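Local coordinates for protein naphthalene dioxygenase large subunit (Rhodococcus sp., PDB 2B1X) that forms the large subunit of a Rieske-type non-haem iron dioxygenase, with an Fe2/S2 cluster in one domain and a mononuclear iron ion in another, at residues F48-S53 with V62-S67; S67-I72 with G83-C88; C74-G79 with S116-L121; A87-G92 with N141-P146. All coordinates share one frame; numbering follows the deposited sequence.

Contact 1 (F48-S53 with V62-S67); sequences FLAHES and VVRYIS
Leu49 lies across from Arg64, their CA atoms 5.8 Å apart, where strand segments 48-51 and 62-66 run roughly antiparallel at 158°. The segment axes approach no closer than 6.9 Å, and the bond between them is made by a side chain. Arg64 NH1 donates to Leu49 O at 3.0 Å and 163°; the acceptor lies in the guanidinium plane, and the donor arrives on a carbonyl lone pair. A bend at chi2 (-74°) turns CD of Arg64 back so that the chain wraps round the carbonyl, with CG 3.2 Å from Leu49 O. Val62 CG2 covers one guanidinium face over its centre and also meets Ala50 CB at 3.9 Å. The other end of the group, NH2, forms a salt bridge with Glu54. Further along, Leu49 CD2 reaches Ile66 CG1 at 4.1 Å, the two side chains crossing obliquely. One water joins the backbones here, donating to Phe48 O at 2.7 Å and to Tyr65 O at 2.6 Å. Strand 47-51 pairs with strand 154-158, where Leu49 and Ala50 both face Ile155 in a classic beta bulge, while strand 60-66 belongs to the four-stranded sheet. The contact thus joins two sheets of the Rieske domain, with strands 188-199 and 333-343 of the eight-stranded sheet packing against Arg64 and His51.

Contact 2 (S67-I72 with G83-C88); sequences SEDQFI and GHLNAC. With FES (Fe2/s2 (inorganic) cluster), chain H.
Asn86 and Gln70 are joined twice, through backbone and through side chain. Asn86 N donates almost straight to Gln70 O at 2.8 Å, and Asn86 ND2 to Gln70 OE1 at 2.6 Å, the latter donor standing above the acceptor's carbonyl plane by 43°. Both residues hold CG anti to the backbone N (chi1 -164° for Gln70, -170° for Asn86), and the two side chains run side by side in the same direction. Each amide has further partners: Gln94 donates to OE1 of Gln70, and ND2 of Asn86 also reaches Cys96 O. Beyond this pair, the strands close with the two bonds of an antiparallel hydrogen-bonded pair, Ile72 N to His84 O at 2.7 Å and His84 N to Ile72 O at 2.8 Å. Next to it Phe71 and Leu85 form a non-hydrogen-bonded pair. Their side chains share one face of the sheet, where Leu85 CD1 sits over the Phe71 ring toward its rim, 4.0 Å from CZ. Ile72, on the other face, brings CD1 to within 3.6 Å of Asn86 OD1, crossing that side chain at about a right angle. An inverse gamma turn centred on Asn86 ends the pairing, and the chain runs on to Cys88, whose SG binds FE2 of the cluster at 2.3 Å. The contact is the hairpin of strands 69-75 and 81-85; strand 60-66 flanks 69-75 on its other edge, and the second subunit covers Phe71 and Leu85 with its Phe387.

Contact 3 (C74-G79 with S116-L121); sequences CRDEGG and SNTGSL
Asn117 and Glu77 supply both hydrogen bonds of this contact, each made with a different end of the Asn117 amide. Glu77 N donates to Asn117 OD1 at 3.0 Å, from 40° above the carbonyl plane. In return Asn117 ND2 donates to Glu77 OE2 at 3.2 Å; the oxygen lies in the amide plane and is met on the anti side of the carboxylate. A bend at chi2 (-77°) folds CD of Glu77 round toward the amide, and the two side chains cross at about a right angle. ND2 has a further acceptor in Thr103 O, so the amide is held from both ends and its rotation is fixed. Van der Waals contacts fill in beside these bonds. Asp76 CB lies 3.4 Å from Asn117 OD1, and Cys74 SG comes to 3.4 Å from Asn117 O, a carbonyl that accepts from His84 NE2. Asp76 OD2 lies 3.6 Å from Thr118 OG1 and makes a salt bridge with Arg82. Local turn bonds shape both partners: Gly78 N donates to Asp76 OD1 at 2.9 Å, and Thr118 N to Ser116 OG at 3.2 Å. Asp76 to Gly79 and Ser116 to Gly119 are each a type I beta turn, the first carrying an Asx turn and the second an ST turn. The arrangement is thus one of two type I turns docked through an asparagine: the tip of the 69-75/81-85 hairpin against the connection between strands 114-116 and 121-123 of the Rieske domain.

Contact 4 (A87-G92 with N141-P146); sequences ACRHRG and NLRPMP. With FES (Fe2/s2 (inorganic) cluster), chain H.
Arg89 extends from the cluster loop to Asn141 and Arg143, its CB directed toward segment 141-146. CG comes next, 3.1 Å from Asn141 O. Bends at chi2 (-59°) and chi3 (-54°) then place CD and NE so that the chain curls round this carbonyl, CD touching Arg143 CG. The guanidinium takes that same CG over one face, 3.5 Å above the plane and offset toward the rim. At the tip, NH1 donates to Asn141 O at 2.7 Å and 160°, the oxygen lying in the guanidinium plane and the donor in the carbonyl plane. NH2 turns to a salt bridge with Glu392 of the second subunit. Beside this, a water crosses between the backbones: it donates to Ala87 O at 2.7 Å and accepts from Arg143 N at 2.9 Å. Leu142 CD2 rests near the same Ala87 carbonyl. On the far side of the loop His90 ND1 binds FE1 of the cluster at 2.1 Å, alongside His111, and His90 N donates to Cys88 SG at 3.6 Å. The two arginines cross at about a right angle with NE of Arg89 and NE of Arg143 5.2 Å apart, so like charges probably repel mildly; the Asn141 carbonyl and Glu392 carboxylate would offset this for Arg89, and the Arg143 guanidinium finds its polar partner in Phe387 of the second subunit. The chemistry implies a loop pinned by arginine and water on the side facing segment 141-146, while a cysteine and a histidine on it bind the two irons.

Contacts 1 and 2 are buried; contacts 3 and 4 are partly so and lie farther from the chain centre. Strands 60-66 and 69-75, neighbours in one sheet, carry the first two, with Ser67 common to both, and contact 3 uses the far end of 69-75. Contacts 2 and 4 share Ala87 and Cys88, with centres about 8 Å apart. The second subunit reaches contacts 2 and 4 broadly and contact 1 at a single residue, while no other chain touches contact 3. Chemistry follows position: regular strand pairing appears in contact 2 alone, a side-chain bond joins sheets in contact 1, turns are clasped in contact 3, and arginine and water hold the cluster loop in contact 4.

Contact 1 (F48-S53 with V62-S67)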
# COMPACT_ATOMS: atom_id res chain seq x y z
N PHE A 48 -26.60 11.53 -0.25
CA PHE A 48 -26.51 12.59 0.74
C PHE A 48 -25.10 13.22 0.70
O PHE A 48 -24.07 12.51 0.64
CB PHE A 48 -26.81 12.04 2.15
CG PHE A 48 -26.57 13.05 3.24
CD1 PHE A 48 -27.51 14.04 3.51
CD2 PHE A 48 -25.40 13.02 3.98
CE1 PHE A 48 -27.27 15.00 4.52
CE2 PHE A 48 -25.14 13.96 4.96
CZ PHE A 48 -26.09 14.95 5.26
N LEU A 49 -25.06 14.56 0.74
CA LEU A 49 -23.81 15.31 0.67
C LEU A 49 -23.49 16.07 1.97
O LEU A 49 -22.36 16.03 2.47
CB LEU A 49 -23.91 16.35 -0.43
CG LEU A 49 -24.19 15.77 -1.84
CD1 LEU A 49 -24.45 16.86 -2.85
CD2 LEU A 49 -23.02 14.93 -2.26
N ALA A 50 -24.46 16.82 2.47
CA ALA A 50 -24.21 17.72 3.58
C ALA A 50 -25.49 18.10 4.25
O ALA A 50 -26.57 17.96 3.66
CB ALA A 50 -23.45 18.97 3.09
N HIS A 51 -25.38 18.58 5.49
CA HIS A 51 -26.53 19.22 6.14
C HIS A 51 -26.40 20.73 5.96
O HIS A 51 -25.29 21.27 6.00
CB HIS A 51 -26.61 18.85 7.63
CG HIS A 51 -27.94 19.15 8.28
ND1 HIS A 51 -28.23 20.37 8.84
CD2 HIS A 51 -29.03 18.37 8.47
CE1 HIS A 51 -29.46 20.34 9.34
NE2 HIS A 51 -29.96 19.14 9.13
N GLU A 52 -27.53 21.40 5.74
CA GLU A 52 -27.55 22.85 5.57
C GLU A 52 -26.92 23.62 6.74
O GLU A 52 -26.36 24.70 6.55
CB GLU A 52 -28.98 23.33 5.35
CG GLU A 52 -29.45 23.12 3.93
CD GLU A 52 -30.78 23.80 3.65
OE1 GLU A 52 -31.71 23.11 3.15
OE2 GLU A 52 -30.91 25.01 3.95
N SER A 53 -27.06 23.08 7.95
CA SER A 53 -26.45 23.72 9.13
C SER A 53 -24.91 23.68 9.16
O SER A 53 -24.31 24.32 10.03
CB SER A 53 -26.99 23.12 10.45
OG SER A 53 -26.50 21.80 10.60
N VAL A 62 -18.33 23.03 2.18
CA VAL A 62 -17.69 21.77 2.57
C VAL A 62 -17.42 21.04 1.24
O VAL A 62 -18.10 21.30 0.25
CB VAL A 62 -18.57 20.90 3.52
CG1 VAL A 62 -18.73 21.57 4.91
CG2 VAL A 62 -19.96 20.60 2.93
N VAL A 63 -16.42 20.17 1.23
CA VAL A 63 -16.13 19.34 0.07
C VAL A 63 -16.61 17.89 0.31
O VAL A 63 -16.15 17.21 1.22
CB VAL A 63 -14.66 19.39 -0.29
CG1 VAL A 63 -14.38 18.47 -1.51
CG2 VAL A 63 -14.21 20.86 -0.62
N ARG A 64 -17.50 17.41 -0.55
CA ARG A 64 -18.18 16.13 -0.37
C ARG A 64 -18.21 15.32 -1.66
O ARG A 64 -17.73 15.83 -2.69
CB ARG A 64 -19.57 16.35 0.24
CG ARG A 64 -19.50 17.06 1.58
CD ARG A 64 -19.00 16.14 2.74
NE ARG A 64 -18.63 16.90 3.93
CZ ARG A 64 -19.49 17.38 4.84
NH1 ARG A 64 -20.81 17.19 4.72
NH2 ARG A 64 -19.02 18.05 5.88
N TYR A 65 -18.74 14.10 -1.63
CA TYR A 65 -18.51 13.16 -2.74
C TYR A 65 -19.73 12.44 -3.27
O TYR A 65 -20.68 12.16 -2.52
CB TYR A 65 -17.53 12.05 -2.30
CG TYR A 65 -16.22 12.59 -1.91
CD1 TYR A 65 -16.00 13.16 -0.67
CD2 TYR A 65 -15.16 12.58 -2.84
CE1 TYR A 65 -14.74 13.70 -0.32
CE2 TYR A 65 -13.93 13.07 -2.49
CZ TYR A 65 -13.72 13.64 -1.24
OH TYR A 65 -12.48 14.17 -0.96
N ILE A 66 -19.68 12.10 -4.55
CA ILE A 66 -20.40 10.94 -5.06
C ILE A 66 -19.34 10.04 -5.63
O ILE A 66 -18.73 10.36 -6.67
CB ILE A 66 -21.52 11.30 -6.08
CG1 ILE A 66 -22.51 12.31 -5.43
CG2 ILE A 66 -22.23 10.04 -6.53
CD1 ILE A 66 -23.67 12.80 -6.31
N SER A 67 -19.10 8.93 -4.93
CA SER A 67 -17.97 8.06 -5.21
C SER A 67 -16.68 8.87 -5.35
O SER A 67 -16.38 9.64 -4.47
CB SER A 67 -18.26 7.13 -6.41
OG SER A 67 -19.45 6.38 -6.14
O HOH W 1 -21.65 11.54 -0.22

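Contact 2 (S67-I72 with G83-C88)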
# COMPACT_ATOMS: atom_id res chain seq x y z
N SER A 67 -19.10 8.93 -4.93
CA SER A 67 -17.97 8.06 -5.21
C SER A 67 -16.68 8.87 -5.35
O SER A 67 -16.38 9.64 -4.47
CB SER A 67 -18.26 7.13 -6.41
OG SER A 67 -19.45 6.38 -6.14
N GLU A 68 -15.92 8.70 -6.42
CA GLU A 68 -14.67 9.41 -6.59
C GLU A 68 -14.91 10.88 -7.00
O GLU A 68 -13.96 11.68 -7.04
CB GLU A 68 -13.78 8.72 -7.68
CG GLU A 68 -13.22 7.34 -7.33
CD GLU A 68 -14.22 6.21 -7.49
OE1 GLU A 68 -15.27 6.39 -8.12
OE2 GLU A 68 -13.96 5.11 -6.96
N ASP A 69 -16.14 11.25 -7.37
CA ASP A 69 -16.35 12.65 -7.77
C ASP A 69 -16.45 13.57 -6.57
O ASP A 69 -17.20 13.30 -5.62
CB ASP A 69 -17.58 12.84 -8.64
CG ASP A 69 -17.33 12.42 -10.06
OD1 ASP A 69 -16.49 13.06 -10.74
OD2 ASP A 69 -17.93 11.44 -10.55
N GLN A 70 -15.72 14.68 -6.67
CA GLN A 70 -15.59 15.61 -5.59
C GLN A 70 -16.34 16.90 -5.91
O GLN A 70 -16.13 17.48 -6.98
CB GLN A 70 -14.11 15.87 -5.34
CG GLN A 70 -13.83 16.52 -4.00
CD GLN A 70 -12.36 16.88 -3.86
OE1 GLN A 70 -11.89 17.71 -4.58
NE2 GLN A 70 -11.65 16.26 -2.92
N PHE A 71 -17.20 17.34 -4.98
CA PHE A 71 -18.06 18.49 -5.17
C PHE A 71 -17.89 19.50 -4.07
O PHE A 71 -17.80 19.13 -2.90
CB PHE A 71 -19.54 18.08 -5.25
CG PHE A 71 -19.87 17.31 -6.48
CD1 PHE A 71 -19.73 15.91 -6.51
CD2 PHE A 71 -20.26 17.98 -7.65
CE1 PHE A 71 -20.00 15.18 -7.69
CE2 PHE A 71 -20.53 17.27 -8.84
CZ PHE A 71 -20.38 15.87 -8.86
N ILE A 72 -17.82 20.79 -4.44
CA ILE A 72 -17.97 21.86 -3.44
C ILE A 72 -19.46 22.08 -3.19
O ILE A 72 -20.24 22.32 -4.13
CB ILE A 72 -17.33 23.18 -3.98
CG1 ILE A 72 -15.83 23.02 -4.20
CG2 ILE A 72 -17.58 24.32 -3.04
CD1 ILE A 72 -15.28 24.08 -5.18
N GLY A 83 -23.84 23.13 -5.64
CA GLY A 83 -22.96 21.99 -5.70
C GLY A 83 -22.16 22.10 -7.00
O GLY A 83 -22.74 22.03 -8.07
N HIS A 84 -20.84 22.30 -6.87
CA HIS A 84 -19.94 22.50 -8.00
C HIS A 84 -18.93 21.38 -8.06
O HIS A 84 -18.25 21.13 -7.07
CB HIS A 84 -19.06 23.74 -7.78
CG HIS A 84 -19.81 25.00 -7.47
ND1 HIS A 84 -20.74 25.55 -8.33
CD2 HIS A 84 -19.69 25.85 -6.43
CE1 HIS A 84 -21.20 26.67 -7.81
NE2 HIS A 84 -20.56 26.89 -6.67
N LEU A 85 -18.74 20.77 -9.23
CA LEU A 85 -17.64 19.84 -9.40
C LEU A 85 -16.32 20.55 -9.11
O LEU A 85 -16.03 21.62 -9.68
CB LEU A 85 -17.63 19.24 -10.84
CG LEU A 85 -16.51 18.22 -11.13
CD1 LEU A 85 -16.82 16.90 -10.42
CD2 LEU A 85 -16.35 17.99 -12.66
N ASN A 86 -15.50 19.95 -8.24
CA ASN A 86 -14.28 20.60 -7.79
C ASN A 86 -13.11 20.41 -8.76
O ASN A 86 -12.04 19.87 -8.40
CB ASN A 86 -13.92 20.10 -6.39
CG ASN A 86 -12.79 20.90 -5.76
OD1 ASN A 86 -12.49 22.00 -6.20
ND2 ASN A 86 -12.15 20.32 -4.75
N ALA A 87 -13.31 20.90 -9.97
CA ALA A 87 -12.41 20.63 -11.10
C ALA A 87 -12.49 21.84 -11.98
O ALA A 87 -13.53 22.09 -12.59
CB ALA A 87 -12.84 19.36 -11.86
N CYS A 88 -11.39 22.59 -12.06
CA CYS A 88 -11.27 23.74 -12.93
C CYS A 88 -11.57 23.33 -14.38
O CYS A 88 -11.21 22.23 -14.81
CB CYS A 88 -9.85 24.31 -12.83
SG CYS A 88 -9.58 25.82 -13.82
FE1 FES H . -5.59 26.22 -15.67
FE2 FES H . -7.27 25.97 -13.50
S1 FES H . -6.50 27.84 -14.41
S2 FES H . -6.21 24.35 -14.63

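Contact 3 (C74-G79 with S116-L121)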
# COMPACT_ATOMS: atom_id res chain seq x y z
N CYS A 74 -21.82 24.59 -1.25
CA CYS A 74 -21.65 25.89 -0.61
C CYS A 74 -22.91 26.73 -0.59
O CYS A 74 -23.87 26.45 -1.30
CB CYS A 74 -20.50 26.67 -1.27
SG CYS A 74 -20.75 27.13 -3.00
N ARG A 75 -22.93 27.72 0.29
CA ARG A 75 -23.96 28.75 0.28
C ARG A 75 -23.31 29.94 -0.40
O ARG A 75 -22.29 30.46 0.08
CB ARG A 75 -24.41 29.11 1.70
CG ARG A 75 -25.69 30.01 1.75
CD ARG A 75 -26.23 30.26 3.15
NE ARG A 75 -26.51 29.03 3.89
CZ ARG A 75 -27.67 28.38 3.91
NH1 ARG A 75 -28.71 28.80 3.21
NH2 ARG A 75 -27.80 27.29 4.63
N ASP A 76 -23.86 30.36 -1.53
CA ASP A 76 -23.15 31.38 -2.32
C ASP A 76 -23.43 32.80 -1.82
O ASP A 76 -24.17 32.98 -0.83
CB ASP A 76 -23.36 31.21 -3.84
CG ASP A 76 -24.76 31.59 -4.31
OD1 ASP A 76 -25.56 32.25 -3.58
OD2 ASP A 76 -25.15 31.23 -5.44
N GLU A 77 -22.85 33.79 -2.49
CA GLU A 77 -23.00 35.18 -2.03
C GLU A 77 -24.43 35.74 -2.14
O GLU A 77 -24.74 36.74 -1.51
CB GLU A 77 -21.94 36.11 -2.65
CG GLU A 77 -20.50 35.69 -2.31
CD GLU A 77 -20.04 36.06 -0.89
OE1 GLU A 77 -19.87 37.27 -0.63
OE2 GLU A 77 -19.83 35.15 -0.05
N GLY A 78 -25.30 35.05 -2.89
CA GLY A 78 -26.73 35.36 -2.95
C GLY A 78 -27.59 34.52 -2.02
O GLY A 78 -28.82 34.69 -1.99
N GLY A 79 -26.96 33.62 -1.26
CA GLY A 79 -27.68 32.80 -0.28
C GLY A 79 -28.21 31.48 -0.83
O GLY A 79 -28.94 30.77 -0.13
N SER A 116 -16.59 32.83 -8.97
CA SER A 116 -17.50 33.13 -7.85
C SER A 116 -17.93 31.85 -7.16
O SER A 116 -17.98 30.79 -7.79
CB SER A 116 -18.73 33.87 -8.37
OG SER A 116 -19.59 34.23 -7.32
N ASN A 117 -18.31 31.93 -5.87
CA ASN A 117 -18.91 30.77 -5.20
C ASN A 117 -20.30 30.43 -5.77
O ASN A 117 -20.88 29.39 -5.49
CB ASN A 117 -18.93 30.93 -3.67
CG ASN A 117 -19.59 32.20 -3.22
OD1 ASN A 117 -20.36 32.83 -3.96
ND2 ASN A 117 -19.30 32.59 -1.98
N THR A 118 -20.78 31.34 -6.59
CA THR A 118 -21.91 31.12 -7.48
C THR A 118 -21.61 30.01 -8.53
O THR A 118 -22.51 29.35 -9.08
CB THR A 118 -22.07 32.49 -8.20
OG1 THR A 118 -23.22 33.19 -7.74
CG2 THR A 118 -22.20 32.32 -9.66
N GLY A 119 -20.33 29.83 -8.83
CA GLY A 119 -19.90 28.92 -9.91
C GLY A 119 -19.45 29.64 -11.18
O GLY A 119 -18.78 29.04 -12.05
N SER A 120 -19.81 30.91 -11.33
CA SER A 120 -19.48 31.67 -12.54
C SER A 120 -17.98 31.95 -12.63
O SER A 120 -17.36 32.40 -11.65
CB SER A 120 -20.22 33.01 -12.58
OG SER A 120 -21.62 32.80 -12.69
N LEU A 121 -17.42 31.66 -13.81
CA LEU A 121 -16.09 32.08 -14.15
C LEU A 121 -16.11 33.61 -14.31
O LEU A 121 -16.78 34.14 -15.20
CB LEU A 121 -15.64 31.42 -15.47
CG LEU A 121 -14.21 31.76 -15.96
CD1 LEU A 121 -13.14 31.45 -14.85
CD2 LEU A 121 -13.90 31.00 -17.24

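Contact 4 (A87-G92 with N141-P146)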
# COMPACT_ATOMS: atom_id res chain seq x y z
N ALA A 87 -13.31 20.90 -9.97
CA ALA A 87 -12.41 20.63 -11.10
C ALA A 87 -12.49 21.84 -11.98
O ALA A 87 -13.53 22.09 -12.59
CB ALA A 87 -12.84 19.36 -11.86
N CYS A 88 -11.39 22.59 -12.06
CA CYS A 88 -11.27 23.74 -12.93
C CYS A 88 -11.57 23.33 -14.38
O CYS A 88 -11.21 22.23 -14.81
CB CYS A 88 -9.85 24.31 -12.83
SG CYS A 88 -9.58 25.82 -13.82
N ARG A 89 -12.25 24.21 -15.11
CA ARG A 89 -12.71 23.91 -16.46
C ARG A 89 -11.57 23.97 -17.47
O ARG A 89 -11.74 23.55 -18.60
CB ARG A 89 -13.81 24.92 -16.86
CG ARG A 89 -15.11 24.81 -16.01
CD ARG A 89 -15.78 23.43 -16.05
NE ARG A 89 -16.04 22.99 -17.42
CZ ARG A 89 -17.12 23.32 -18.15
NH1 ARG A 89 -18.06 24.13 -17.67
NH2 ARG A 89 -17.25 22.84 -19.40
N HIS A 90 -10.44 24.50 -17.05
CA HIS A 90 -9.29 24.71 -17.92
C HIS A 90 -8.52 23.39 -18.03
O HIS A 90 -8.63 22.72 -19.06
CB HIS A 90 -8.44 25.88 -17.41
CG HIS A 90 -7.23 26.17 -18.25
ND1 HIS A 90 -5.96 26.27 -17.72
CD2 HIS A 90 -7.10 26.37 -19.59
CE1 HIS A 90 -5.10 26.53 -18.69
NE2 HIS A 90 -5.76 26.59 -19.83
N ARG A 91 -7.80 23.01 -16.96
CA ARG A 91 -7.07 21.74 -16.94
C ARG A 91 -7.47 20.82 -15.78
O ARG A 91 -6.71 19.91 -15.43
CB ARG A 91 -5.53 21.98 -16.94
CG ARG A 91 -4.68 20.86 -17.60
CD ARG A 91 -4.83 20.82 -19.12
NE ARG A 91 -4.01 21.88 -19.69
CZ ARG A 91 -4.46 22.93 -20.35
NH1 ARG A 91 -5.76 23.04 -20.62
NH2 ARG A 91 -3.59 23.86 -20.80
N GLY A 92 -8.61 21.08 -15.13
CA GLY A 92 -9.16 20.14 -14.15
C GLY A 92 -8.60 20.18 -12.73
O GLY A 92 -8.85 19.25 -11.95
N ASN A 141 -18.15 27.96 -16.70
CA ASN A 141 -18.47 27.98 -15.27
C ASN A 141 -18.14 26.61 -14.68
O ASN A 141 -18.03 25.63 -15.42
CB ASN A 141 -19.95 28.31 -15.04
CG ASN A 141 -20.32 29.73 -15.53
OD1 ASN A 141 -19.43 30.57 -15.76
ND2 ASN A 141 -21.63 30.00 -15.68
N LEU A 142 -18.00 26.54 -13.37
CA LEU A 142 -17.82 25.24 -12.71
C LEU A 142 -19.03 24.38 -13.04
O LEU A 142 -20.18 24.89 -13.07
CB LEU A 142 -17.69 25.43 -11.18
CG LEU A 142 -16.43 26.16 -10.69
CD1 LEU A 142 -16.47 26.34 -9.15
CD2 LEU A 142 -15.14 25.46 -11.12
N ARG A 143 -18.78 23.10 -13.28
CA ARG A 143 -19.89 22.18 -13.63
C ARG A 143 -20.80 21.92 -12.44
O ARG A 143 -20.35 21.43 -11.41
CB ARG A 143 -19.38 20.86 -14.20
CG ARG A 143 -18.59 21.03 -15.48
CD ARG A 143 -18.03 19.71 -16.00
NE ARG A 143 -19.09 18.86 -16.54
CZ ARG A 143 -19.00 17.55 -16.65
NH1 ARG A 143 -17.89 16.94 -16.24
NH2 ARG A 143 -20.00 16.85 -17.18
N PRO A 144 -22.09 22.20 -12.61
CA PRO A 144 -23.05 21.98 -11.54
C PRO A 144 -23.27 20.48 -11.33
O PRO A 144 -23.13 19.69 -12.28
CB PRO A 144 -24.34 22.64 -12.06
CG PRO A 144 -24.01 23.32 -13.33
CD PRO A 144 -22.72 22.73 -13.84
N MET A 145 -23.55 20.10 -10.10
CA MET A 145 -24.22 18.82 -9.80
C MET A 145 -25.48 18.76 -10.69
O MET A 145 -26.29 19.68 -10.65
CB MET A 145 -24.63 18.80 -8.32
CG MET A 145 -25.44 17.57 -7.87
SD MET A 145 -24.39 16.08 -8.01
CE MET A 145 -23.36 16.39 -6.54
N PRO A 146 -25.61 17.72 -11.52
CA PRO A 146 -26.72 17.63 -12.46
C PRO A 146 -28.07 17.74 -11.78
O PRO A 146 -28.94 18.39 -12.32
CB PRO A 146 -26.53 16.23 -13.08
CG PRO A 146 -25.05 16.00 -12.99
CD PRO A 146 -24.66 16.59 -11.65
FE1 FES H . -5.59 26.22 -15.67
FE2 FES H . -7.27 25.97 -13.50
S1 FES H . -6.50 27.84 -14.41
S2 FES H . -6.21 24.35 -14.63
O HOH W 2 -16.20 21.96 -12.55